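Local structure of PTS system, IIA component (Enterococcus faecalis, 3BED) at residues Leu118-Ile121 / Gly122-Val126. The protein is a IIA component assigned to the mannose/sorbose phosphotransferase system, where it probably relays phosphoryl groups during sugar uptake. Sequence-based numbering, arbitrary orientation. Where two conformers were deposited one is given.
Sequences LTQI and GQSAV
T119 and Q123, one turn apart, lie side by side because T119 sets CG2 anti to its backbone N, with OG1 beside that N, while Q123 turns CG opposite its carbonyl carbon (chi1 -62°) and then runs out extended. This is i to i+4 packing in the last turns of helix 111-124, in an alpha/beta fold built on a parallel sheet. The methyl CG2 of T119 rests 3.3 Å from NE2 of Q123, and the aliphatic CG of Q123 passes 3.2 Å from the carbonyl O of T119. Threonine suits this place by offering two different branches: CG2 meets the glutamine, while OG1 bonds to A115 O and to T128 OG1 of the second subunit. Glutamine has the length to carry its amide to V126 O of that subunit, so the pair belongs to the dimer interface.

Four i to i+4 backbone hydrogen bonds run from one segment to the other; in that from A125 N to I121 O, 2.9 Å long, the N-H...O angle of 131° is the smallest of the four. On the inner side, the side chain of L118 packs on L65 and L67 of strand 64-68 and on helix 97-105, and I121 also touches that helix, at E102. G122, buried without a side chain, gives its carbonyl O to N96 ND2. On the exposed side, S124 is short enough to fold back over the preceding turn. In the conformer given, its OG lies 3.2 Å from Q120 O, a bond that is doubtful because the serine has a second conformer; S124 N donates firmly to the same Q120 O, at 2.9 Å.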
loop_
_atom_site.group_PDB
_atom_site.type_symbol
_atom_site.label_atom_id
_atom_site.label_comp_id
_atom_site.label_asym_id
_atom_site.label_seq_id
_atom_site.Cartn_x
_atom_site.Cartn_y
_atom_site.Cartn_z
ATOM N N LEU A 118 4.851 -1.840 13.682
ATOM C CA LEU A 118 4.470 -1.648 12.277
ATOM C C LEU A 118 2.978 -1.450 12.118
ATOM O O LEU A 118 2.527 -0.797 11.187
ATOM C CB LEU A 118 4.924 -2.842 11.432
ATOM C CG LEU A 118 6.458 -2.985 11.332
ATOM C CD1 LEU A 118 6.735 -4.201 10.525
ATOM C CD2 LEU A 118 7.191 -1.784 10.764
ATOM N N THR A 119 2.197 -2.023 13.029
ATOM C CA THR A 119 0.774 -1.734 13.061
ATOM C C THR A 119 0.547 -0.265 13.308
ATOM O O THR A 119 -0.259 0.390 12.617
ATOM C CB THR A 119 0.029 -2.617 14.078
ATOM O OG1 THR A 119 0.240 -3.984 13.692
ATOM C CG2 THR A 119 -1.453 -2.312 14.074
ATOM N N GLN A 120 1.246 0.269 14.305
ATOM C CA GLN A 120 1.106 1.680 14.604
ATOM C C GLN A 120 1.582 2.558 13.445
ATOM O O GLN A 120 0.929 3.547 13.112
ATOM C CB GLN A 120 1.863 2.019 15.877
ATOM C CG GLN A 120 1.950 3.492 16.181
ATOM C CD GLN A 120 3.243 4.114 15.624
ATOM O OE1 GLN A 120 4.377 3.633 15.889
ATOM N NE2 GLN A 120 3.079 5.172 14.825
ATOM N N ILE A 121 2.719 2.200 12.848
ATOM C CA ILE A 121 3.258 2.944 11.680
ATOM C C ILE A 121 2.221 2.972 10.572
ATOM O O ILE A 121 1.925 4.060 9.999
ATOM C CB ILE A 121 4.588 2.324 11.170
ATOM C CG1 ILE A 121 5.739 2.640 12.138
ATOM C CG2 ILE A 121 4.917 2.792 9.776
ATOM C CD1 ILE A 121 5.923 4.145 12.498
ATOM N N GLY A 122 1.684 1.786 10.273
ATOM C CA GLY A 122 0.802 1.644 9.116
ATOM C C GLY A 122 -0.463 2.486 9.326
ATOM O O GLY A 122 -0.966 3.077 8.370
ATOM N N GLN A 123 -1.004 2.505 10.558
ATOM C CA GLN A 123 -2.200 3.304 10.852
ATOM C C GLN A 123 -1.899 4.773 10.788
ATOM O O GLN A 123 -2.661 5.530 10.172
ATOM C CB GLN A 123 -2.815 2.966 12.233
ATOM C CG GLN A 123 -3.274 1.518 12.280
ATOM C CD GLN A 123 -3.560 1.015 13.673
ATOM O OE1 GLN A 123 -3.387 1.737 14.658
ATOM N NE2 GLN A 123 -4.027 -0.230 13.770
ATOM N N SER A 124 -0.775 5.183 11.366
ATOM C CA SER A 124 -0.403 6.613 11.381
ATOM C C SER A 124 -0.094 7.145 10.002
ATOM O O SER A 124 -0.150 8.367 9.745
ATOM C CB SER A 124 0.799 6.879 12.291
ATOM O OG SER A 124 0.461 6.623 13.642
ATOM N N ALA A 125 0.278 6.215 9.111
ATOM C CA ALA A 125 0.631 6.581 7.738
ATOM C C ALA A 125 -0.563 7.047 6.891
ATOM O O ALA A 125 -0.391 7.593 5.794
ATOM C CB ALA A 125 1.272 5.388 7.043
ATOM N N VAL A 126 -1.755 6.686 7.324
ATOM C CA VAL A 126 -2.953 6.947 6.530
ATOM C C VAL A 126 -3.559 8.251 7.052
ATOM O O VAL A 126 -4.075 8.321 8.183
ATOM C CB VAL A 126 -3.989 5.806 6.636
ATOM C CG1 VAL A 126 -5.283 6.203 5.922
ATOM C CG2 VAL A 126 -3.394 4.431 6.106
#